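Long-range contacts in alcohol oxidase (Myceliophthora thermophila, PDB 6F74), which binds FAD and probably acts as an oxygen-dependent flavoprotein oxidase of the vanillyl-alcohol oxidase (VAO) type: residues N192-S197 and N276-S281; V260-I265 and S299-V304; S197-S202 and K303-V308. One frame throughout, in Å; residues are numbered along the deposited sequence.

Contact 1: residues N192-S197 and N276-S281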
loop_
_atom_site.group_PDB
_atom_site.type_symbol
_atom_site.label_atom_id
_atom_site.label_comp_id
_atom_site.label_asym_id
_atom_site.label_seq_id
_atom_site.Cartn_x
_atom_site.Cartn_y
_atom_site.Cartn_z
ATOM N N ASN A 192 -6.315 -28.492 1.861
ATOM C CA ASN A 192 -6.807 -29.420 2.916
ATOM C C ASN A 192 -8.281 -29.763 2.769
ATOM O O ASN A 192 -8.910 -30.232 3.716
ATOM C CB ASN A 192 -6.512 -28.867 4.322
ATOM C CG ASN A 192 -7.172 -27.511 4.592
ATOM O OD1 ASN A 192 -8.072 -27.075 3.866
ATOM N ND2 ASN A 192 -6.703 -26.827 5.647
ATOM N N LYS A 193 -8.821 -29.536 1.570
ATOM C CA LYS A 193 -10.241 -29.789 1.217
ATOM C C LYS A 193 -11.283 -29.082 2.073
ATOM O O LYS A 193 -12.404 -29.561 2.240
ATOM C CB LYS A 193 -10.515 -31.294 1.117
ATOM C CG LYS A 193 -9.636 -32.032 0.099
ATOM C CD LYS A 193 -9.829 -31.475 -1.334
ATOM C CE LYS A 193 -8.762 -31.955 -2.314
ATOM N NZ LYS A 193 -8.445 -33.403 -2.187
ATOM N N CYS A 194 -10.916 -27.901 2.552
ATOM C CA CYS A 194 -11.803 -27.115 3.387
ATOM C C CYS A 194 -13.007 -26.605 2.600
ATOM O O CYS A 194 -12.841 -26.055 1.492
ATOM C CB CYS A 194 -11.040 -25.938 3.996
ATOM S SG CYS A 194 -11.944 -25.045 5.265
ATOM N N THR A 195 -14.196 -26.794 3.199
ATOM C CA THR A 195 -15.472 -26.383 2.611
ATOM C C THR A 195 -16.099 -25.185 3.317
ATOM O O THR A 195 -17.092 -24.580 2.822
ATOM C CB THR A 195 -16.453 -27.563 2.593
ATOM O OG1 THR A 195 -16.323 -28.339 3.802
ATOM C CG2 THR A 195 -16.150 -28.485 1.399
ATOM N N LYS A 196 -15.491 -24.791 4.435
ATOM C CA LYS A 196 -16.071 -23.771 5.303
ATOM C C LYS A 196 -15.977 -22.341 4.768
ATOM O O LYS A 196 -16.638 -21.462 5.331
ATOM C CB LYS A 196 -15.381 -23.830 6.679
ATOM C CG LYS A 196 -15.755 -25.004 7.528
ATOM C CD LYS A 196 -15.874 -26.374 6.895
ATOM C CE LYS A 196 -15.794 -27.391 8.009
ATOM N NZ LYS A 196 -15.879 -28.775 7.458
ATOM N N SER A 197 -15.211 -22.095 3.705
ATOM C CA SER A 197 -15.323 -20.810 3.010
ATOM C C SER A 197 -16.684 -20.579 2.408
ATOM O O SER A 197 -17.084 -19.411 2.218
ATOM C CB SER A 197 -14.298 -20.701 1.879
ATOM O OG SER A 197 -14.640 -21.573 0.813
ATOM N N ASN A 276 -6.338 -21.514 6.698
ATOM C CA ASN A 276 -7.633 -21.259 6.086
ATOM C C ASN A 276 -8.757 -21.419 7.128
ATOM O O ASN A 276 -8.485 -21.473 8.343
ATOM C CB ASN A 276 -7.812 -22.077 4.773
ATOM C CG ASN A 276 -7.989 -23.568 4.975
ATOM O OD1 ASN A 276 -8.160 -24.054 6.086
ATOM N ND2 ASN A 276 -7.947 -24.311 3.868
ATOM N N HIS A 277 -9.992 -21.539 6.657
ATOM C CA HIS A 277 -11.157 -21.587 7.530
ATOM C C HIS A 277 -11.141 -22.824 8.433
ATOM O O HIS A 277 -11.689 -22.786 9.540
ATOM C CB HIS A 277 -12.466 -21.529 6.703
ATOM C CG HIS A 277 -12.546 -20.347 5.782
ATOM N ND1 HIS A 277 -11.812 -20.252 4.614
ATOM C CD2 HIS A 277 -13.262 -19.203 5.866
ATOM C CE1 HIS A 277 -12.058 -19.091 4.031
ATOM N NE2 HIS A 277 -12.939 -18.436 4.768
ATOM N N CYS A 278 -10.484 -23.894 7.972
ATOM C CA CYS A 278 -10.428 -25.171 8.671
ATOM C C CYS A 278 -9.163 -25.393 9.465
ATOM O O CYS A 278 -9.108 -26.311 10.277
ATOM C CB CYS A 278 -10.542 -26.314 7.651
ATOM S SG CYS A 278 -12.125 -26.360 6.805
ATOM N N GLU A 279 -8.121 -24.603 9.222
ATOM C CA GLU A 279 -6.807 -24.911 9.798
ATOM C C GLU A 279 -6.048 -23.636 10.131
ATOM O O GLU A 279 -5.961 -22.718 9.332
ATOM C CB GLU A 279 -6.037 -25.813 8.849
ATOM C CG GLU A 279 -4.839 -26.490 9.491
ATOM C CD GLU A 279 -4.147 -27.491 8.547
ATOM O OE1 GLU A 279 -4.739 -27.835 7.483
ATOM O OE2 GLU A 279 -2.976 -27.862 8.804
ATOM N N ASN A 280 -5.521 -23.587 11.336
ATOM C CA ASN A 280 -4.883 -22.396 11.887
ATOM C C ASN A 280 -5.700 -21.138 11.569
ATOM O O ASN A 280 -5.173 -20.154 11.059
ATOM C CB ASN A 280 -3.440 -22.293 11.383
ATOM C CG ASN A 280 -2.596 -23.539 11.740
ATOM O OD1 ASN A 280 -2.051 -24.204 10.867
ATOM N ND2 ASN A 280 -2.478 -23.833 13.037
ATOM N N SER A 281 -7.005 -21.202 11.855
ATOM C CA SER A 281 -7.936 -20.146 11.483
ATOM C C SER A 281 -7.624 -18.783 12.152
ATOM O O SER A 281 -7.992 -17.738 11.621
ATOM C CB SER A 281 -9.371 -20.571 11.797
ATOM O OG SER A 281 -9.583 -20.723 13.199
#

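Contact 2: residues V260-I265 and S299-V304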
loop_
_atom_site.group_PDB
_atom_site.type_symbol
_atom_site.label_atom_id
_atom_site.label_comp_id
_atom_site.label_asym_id
_atom_site.label_seq_id
_atom_site.Cartn_x
_atom_site.Cartn_y
_atom_site.Cartn_z
ATOM N N VAL A 260 -8.831 -13.657 -0.019
ATOM C CA VAL A 260 -7.916 -14.731 0.350
ATOM C C VAL A 260 -8.710 -15.908 0.918
ATOM O O VAL A 260 -9.376 -15.786 1.935
ATOM C CB VAL A 260 -6.850 -14.265 1.367
ATOM C CG1 VAL A 260 -5.851 -15.385 1.667
ATOM C CG2 VAL A 260 -6.096 -13.047 0.855
ATOM N N LEU A 261 -8.608 -17.048 0.242
ATOM C CA LEU A 261 -9.298 -18.280 0.636
ATOM C C LEU A 261 -8.459 -19.165 1.541
ATOM O O LEU A 261 -8.995 -19.849 2.426
ATOM C CB LEU A 261 -9.658 -19.066 -0.607
ATOM C CG LEU A 261 -10.729 -18.408 -1.475
ATOM C CD1 LEU A 261 -10.700 -19.000 -2.877
ATOM C CD2 LEU A 261 -12.110 -18.537 -0.796
ATOM N N GLU A 262 -7.155 -19.185 1.274
ATOM C CA GLU A 262 -6.173 -19.885 2.079
ATOM C C GLU A 262 -4.775 -19.432 1.723
ATOM O O GLU A 262 -4.583 -18.699 0.733
ATOM C CB GLU A 262 -6.286 -21.413 1.895
ATOM C CG GLU A 262 -6.005 -21.980 0.532
ATOM C CD GLU A 262 -6.307 -23.467 0.476
ATOM O OE1 GLU A 262 -7.425 -23.859 0.837
ATOM O OE2 GLU A 262 -5.404 -24.264 0.112
ATOM N N ALA A 263 -3.808 -19.863 2.538
ATOM C CA ALA A 263 -2.401 -19.560 2.314
ATOM C C ALA A 263 -1.524 -20.728 2.790
ATOM O O ALA A 263 -1.913 -21.484 3.671
ATOM C CB ALA A 263 -2.016 -18.273 3.047
ATOM N N GLN A 264 -0.339 -20.836 2.203
ATOM C CA GLN A 264 0.739 -21.621 2.761
ATOM C C GLN A 264 1.700 -20.603 3.353
ATOM O O GLN A 264 2.010 -19.598 2.716
ATOM C CB GLN A 264 1.440 -22.438 1.686
ATOM C CG GLN A 264 0.607 -23.552 1.040
ATOM C CD GLN A 264 0.218 -24.611 2.023
ATOM O OE1 GLN A 264 1.057 -25.173 2.713
ATOM N NE2 GLN A 264 -1.062 -24.898 2.101
ATOM N N ILE A 265 2.121 -20.870 4.592
ATOM C CA ILE A 265 2.919 -19.953 5.369
ATOM C C ILE A 265 3.995 -20.722 6.114
ATOM O O ILE A 265 3.687 -21.727 6.774
ATOM C CB ILE A 265 2.066 -19.193 6.404
ATOM C CG1 ILE A 265 0.944 -18.410 5.703
ATOM C CG2 ILE A 265 2.936 -18.217 7.181
ATOM C CD1 ILE A 265 -0.027 -17.715 6.632
ATOM N N SER A 299 2.332 -18.704 -0.531
ATOM C CA SER A 299 1.321 -18.762 -1.574
ATOM C C SER A 299 -0.023 -18.359 -0.996
ATOM O O SER A 299 -0.248 -18.477 0.202
ATOM C CB SER A 299 1.241 -20.183 -2.137
ATOM O OG SER A 299 0.503 -20.998 -1.253
ATOM N N GLN A 300 -0.921 -17.896 -1.852
ATOM C CA GLN A 300 -2.329 -17.757 -1.466
ATOM C C GLN A 300 -3.195 -18.250 -2.613
ATOM O O GLN A 300 -2.789 -18.290 -3.789
ATOM C CB GLN A 300 -2.723 -16.300 -1.116
ATOM C CG GLN A 300 -2.074 -15.719 0.163
ATOM C CD GLN A 300 -2.364 -14.223 0.405
ATOM O OE1 GLN A 300 -2.646 -13.484 -0.534
ATOM N NE2 GLN A 300 -2.326 -13.797 1.668
ATOM N N HIS A 301 -4.400 -18.650 -2.245
ATOM C CA HIS A 301 -5.467 -18.839 -3.202
ATOM C C HIS A 301 -6.422 -17.651 -3.039
ATOM O O HIS A 301 -6.792 -17.334 -1.909
ATOM C CB HIS A 301 -6.229 -20.121 -2.907
ATOM C CG HIS A 301 -5.489 -21.378 -3.231
ATOM N ND1 HIS A 301 -4.255 -21.698 -2.698
ATOM C CD2 HIS A 301 -5.868 -22.442 -3.974
ATOM C CE1 HIS A 301 -3.895 -22.906 -3.121
ATOM N NE2 HIS A 301 -4.853 -23.376 -3.907
ATOM N N ILE A 302 -6.832 -17.019 -4.150
ATOM C CA ILE A 302 -7.813 -15.932 -4.139
ATOM C C ILE A 302 -9.082 -16.305 -4.903
ATOM O O ILE A 302 -9.015 -16.976 -5.926
ATOM C CB ILE A 302 -7.264 -14.601 -4.727
ATOM C CG1 ILE A 302 -6.687 -14.810 -6.128
ATOM C CG2 ILE A 302 -6.229 -13.993 -3.785
ATOM C CD1 ILE A 302 -6.488 -13.536 -6.926
ATOM N N LYS A 303 -10.228 -15.832 -4.411
ATOM C CA LYS A 303 -11.465 -15.836 -5.191
ATOM C C LYS A 303 -11.248 -15.019 -6.446
ATOM O O LYS A 303 -10.599 -13.955 -6.412
ATOM C CB LYS A 303 -12.608 -15.179 -4.423
ATOM C CG LYS A 303 -13.062 -15.900 -3.198
ATOM C CD LYS A 303 -14.207 -15.143 -2.526
ATOM C CE LYS A 303 -14.503 -15.652 -1.119
ATOM N NZ LYS A 303 -14.871 -14.449 -0.233
ATOM N N VAL A 304 -11.762 -15.524 -7.558
ATOM C CA VAL A 304 -11.898 -14.716 -8.776
ATOM C C VAL A 304 -13.351 -14.788 -9.217
ATOM O O VAL A 304 -14.077 -15.712 -8.853
ATOM C CB VAL A 304 -10.897 -15.079 -9.892
ATOM C CG1 VAL A 304 -9.502 -14.736 -9.421
ATOM C CG2 VAL A 304 -10.986 -16.536 -10.322
#

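Contact 3: residues S197-S202 and K303-V308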
loop_
_atom_site.group_PDB
_atom_site.type_symbol
_atom_site.label_atom_id
_atom_site.label_comp_id
_atom_site.label_asym_id
_atom_site.label_seq_id
_atom_site.Cartn_x
_atom_site.Cartn_y
_atom_site.Cartn_z
ATOM N N SER A 197 -15.211 -22.095 3.705
ATOM C CA SER A 197 -15.323 -20.810 3.010
ATOM C C SER A 197 -16.684 -20.579 2.408
ATOM O O SER A 197 -17.084 -19.411 2.218
ATOM C CB SER A 197 -14.298 -20.701 1.879
ATOM O OG SER A 197 -14.640 -21.573 0.813
ATOM N N GLY A 198 -17.359 -21.673 2.025
ATOM C CA GLY A 198 -18.643 -21.592 1.342
ATOM C C GLY A 198 -18.487 -21.186 -0.124
ATOM O O GLY A 198 -19.485 -20.898 -0.794
ATOM N N TRP A 199 -17.242 -21.171 -0.626
ATOM C CA TRP A 199 -16.943 -20.631 -1.945
ATOM C C TRP A 199 -16.802 -21.781 -2.925
ATOM O O TRP A 199 -15.868 -22.577 -2.804
ATOM C CB TRP A 199 -15.652 -19.810 -1.915
ATOM C CG TRP A 199 -15.288 -19.204 -3.257
ATOM C CD1 TRP A 199 -14.271 -19.592 -4.089
ATOM C CD2 TRP A 199 -15.937 -18.105 -3.901
ATOM N NE1 TRP A 199 -14.253 -18.809 -5.218
ATOM C CE2 TRP A 199 -15.263 -17.887 -5.129
ATOM C CE3 TRP A 199 -17.032 -17.293 -3.569
ATOM C CZ2 TRP A 199 -15.641 -16.881 -6.020
ATOM C CZ3 TRP A 199 -17.416 -16.288 -4.466
ATOM C CH2 TRP A 199 -16.734 -16.121 -5.687
ATOM N N THR A 200 -17.716 -21.849 -3.902
ATOM C CA THR A 200 -17.625 -22.885 -4.941
ATOM C C THR A 200 -17.427 -22.240 -6.323
ATOM O O THR A 200 -17.657 -22.881 -7.367
ATOM C CB THR A 200 -18.864 -23.782 -4.925
ATOM O OG1 THR A 200 -20.017 -22.924 -5.004
ATOM C CG2 THR A 200 -18.877 -24.729 -3.665
ATOM N N GLY A 201 -16.988 -20.977 -6.317
ATOM C CA GLY A 201 -16.627 -20.289 -7.541
ATOM C C GLY A 201 -15.201 -20.583 -7.923
ATOM O O GLY A 201 -14.544 -21.466 -7.330
ATOM N N SER A 202 -14.715 -19.843 -8.923
ATOM C CA SER A 202 -13.363 -20.026 -9.422
ATOM C C SER A 202 -12.319 -19.417 -8.478
ATOM O O SER A 202 -12.648 -18.649 -7.554
ATOM C CB SER A 202 -13.234 -19.433 -10.829
ATOM O OG SER A 202 -14.118 -20.035 -11.759
ATOM N N LYS A 303 -10.228 -15.832 -4.411
ATOM C CA LYS A 303 -11.465 -15.836 -5.191
ATOM C C LYS A 303 -11.248 -15.019 -6.446
ATOM O O LYS A 303 -10.599 -13.955 -6.412
ATOM C CB LYS A 303 -12.608 -15.179 -4.423
ATOM C CG LYS A 303 -13.062 -15.900 -3.198
ATOM C CD LYS A 303 -14.207 -15.143 -2.526
ATOM C CE LYS A 303 -14.503 -15.652 -1.119
ATOM N NZ LYS A 303 -14.871 -14.449 -0.233
ATOM N N VAL A 304 -11.762 -15.524 -7.558
ATOM C CA VAL A 304 -11.898 -14.716 -8.776
ATOM C C VAL A 304 -13.351 -14.788 -9.217
ATOM O O VAL A 304 -14.077 -15.712 -8.853
ATOM C CB VAL A 304 -10.897 -15.079 -9.892
ATOM C CG1 VAL A 304 -9.502 -14.736 -9.421
ATOM C CG2 VAL A 304 -10.986 -16.536 -10.322
ATOM N N HIS A 305 -13.775 -13.774 -9.965
ATOM C CA HIS A 305 -15.185 -13.486 -10.154
ATOM C C HIS A 305 -15.562 -13.451 -11.630
ATOM O O HIS A 305 -14.748 -13.036 -12.440
ATOM C CB HIS A 305 -15.487 -12.149 -9.476
ATOM C CG HIS A 305 -15.212 -12.161 -8.010
ATOM N ND1 HIS A 305 -16.146 -12.551 -7.077
ATOM C CD2 HIS A 305 -14.087 -11.867 -7.319
ATOM C CE1 HIS A 305 -15.604 -12.493 -5.875
ATOM N NE2 HIS A 305 -14.353 -12.085 -5.991
ATOM N N PRO A 306 -16.803 -13.842 -11.973
ATOM C CA PRO A 306 -17.236 -13.784 -13.374
ATOM C C PRO A 306 -16.989 -12.407 -13.998
ATOM O O PRO A 306 -17.188 -11.389 -13.334
ATOM C CB PRO A 306 -18.757 -14.052 -13.291
ATOM C CG PRO A 306 -18.962 -14.768 -11.988
ATOM C CD PRO A 306 -17.918 -14.189 -11.067
ATOM N N ASN A 307 -16.554 -12.386 -15.257
ATOM C CA ASN A 307 -16.430 -11.132 -16.004
ATOM C C ASN A 307 -17.817 -10.490 -16.139
ATOM O O ASN A 307 -18.835 -11.153 -16.004
ATOM C CB ASN A 307 -15.790 -11.333 -17.396
ATOM C CG ASN A 307 -14.962 -10.136 -17.878
ATOM O OD1 ASN A 307 -15.160 -8.999 -17.424
ATOM N ND2 ASN A 307 -14.052 -10.391 -18.831
ATOM N N VAL A 308 -17.831 -9.172 -16.357
ATOM C CA VAL A 308 -19.080 -8.429 -16.556
ATOM C C VAL A 308 -19.243 -8.134 -18.034
ATOM O O VAL A 308 -18.268 -8.202 -18.794
ATOM C CB VAL A 308 -19.149 -7.129 -15.731
ATOM C CG1 VAL A 308 -19.220 -7.462 -14.247
ATOM C CG2 VAL A 308 -17.980 -6.194 -16.037
#

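Contact 1: residues N192-S197 and N276-S281
A disulfide between C194 and C278 joins two loops that follow strands of one antiparallel sheet, and a small network of side-chain amides accompanies it. The covalent bond from C194 SG to C278 SG is 2.0 Å long, with a torsion of 80° about the sulfur pair. On the C194 side SG stands anti to the backbone N (chi1 -170°), which carries it toward the other loop. The amides of N192 and N276 meet tip to tip: N276 ND2 donates to N192 OD1 at 2.8 Å, almost straight, and N192 ND2 returns a longer bond of 3.2 Å to N276 OD1. The two amide planes are turned 56° apart. N192 ND2 also reaches E279 OE1 at 2.9 Å on the anti side of the carboxylate. N276 OD1 further accepts from C278 N, closing an Asx turn; this donor and N192 ND2 arrive from opposite faces of the amide plane. Nearby, S197 CB sits over one face of the H277 ring in a CH-pi contact, 3.5 Å from H277 CE1. The loop of 192-197 connects strands 179-185 and 203-208, while 276-281 leads from strand 272-276 into helix 281-287, whose F284 meets H277 edge-to-face.

Contact 2: residues V260-I265 and S299-V304
L261 N donates to H301 O at 2.8 Å and H301 N to E262 O at 3.0 Å, within an antiparallel strand pair whose axes approach to 4.6 Å and run at 162°. The pairing moves from V260 with I302 to E262 with H301, a one-residue shift that marks a beta bulge at L261. Beyond it, Q264 N binds S299 O at 3.1 Å, and the return bond from S299 N to Q264 O is weak. E262 and H301 share one face, side by side and pointing the same way. E262 CG lies 3.7 Å from H301 ND1, and E262 OE2 lies over one face of the imidazole, offset toward its rim, with the two planes 50° apart. On the other face the V260 and Q300 side chains cross obliquely, V260 CG2 coming within 3.7 Å of Q300 OE1, while A263 CB rests near Q300 CG. At the bulge L261 crosses K303 at about a right angle, its CD2 3.7 Å from K303 CG. The buried E262 carboxylate is satisfied from outside the pair, by Y188, S190, N276 and the backbone N of A191. These donors would probably stabilise its charge, which might also favour a positive H301 ring.

Contact 3: residues S197-S202 and K303-V308
The indole of W199 is sandwiched between K303 on one face and the backbone of its own loop on the other. K303 CG stands over the five-membered ring, 3.6 Å from its centroid and 13° off the normal, a CH-pi contact, and its nearest ring atom is W199 CE2. Farther out, K303 CD approaches W199 CD2 and CE3. The opposite face carries G201 N, displaced toward the rim; a side chain on G201 would run into the indole. At the edge, V304 O lies close to the ring plane, 3.4 Å from W199 CZ2. W199 also turns an edge toward the face of H305 in an offset edge-to-face pair, with centroids 5.4 Å apart and planes at 62°. CG of W199 is anti to its backbone N (chi1 -179°), and chi2 then turns the indole so that one face meets K303.

S202 O gathers two donors from opposite faces of its carbonyl plane. W199 NE1 reaches it at 2.8 Å, with the acceptor in the indole plane, and V304 N at 3.2 Å along a nearly straight N-H path. Beside them S202 CB packs against V304 CG2 at 3.7 Å. An alanine in place of W199 would probably strip K303 CG of the ring beneath it, deprive S202 O of one of its two donors and open a gap beside H305.

Elsewhere, K303 NZ bonds to D258 O, and H305 NE2 to the side chain of Q259. S197 OG accepts from W199 N, an ST turn just before the tryptophan. The loop before strand 203-208 thus packs its indole on the end of strand 296-306, the antiparallel neighbour of 203-208 in the sheet of the PCMH-type FAD-binding fold to which the family belongs.

Contact 2 is the buried one, a strand pairing held mainly by backbone hydrogen bonds, whereas contacts 1 and 3 are only partly buried and join the long loop between strands 179-185 and 203-208 to the same sheet region. Contact 1 does so with a covalent bond and side-chain amides, contact 3 with an aromatic face and a shared carbonyl. Contacts 2 and 3 both use strand 296-306 and share K303 and V304; contacts 1 and 3 share S197. Two residues of strand 260-266 tie them together: E262 reaches into contact 1, while L261 packs against both S197 and W199.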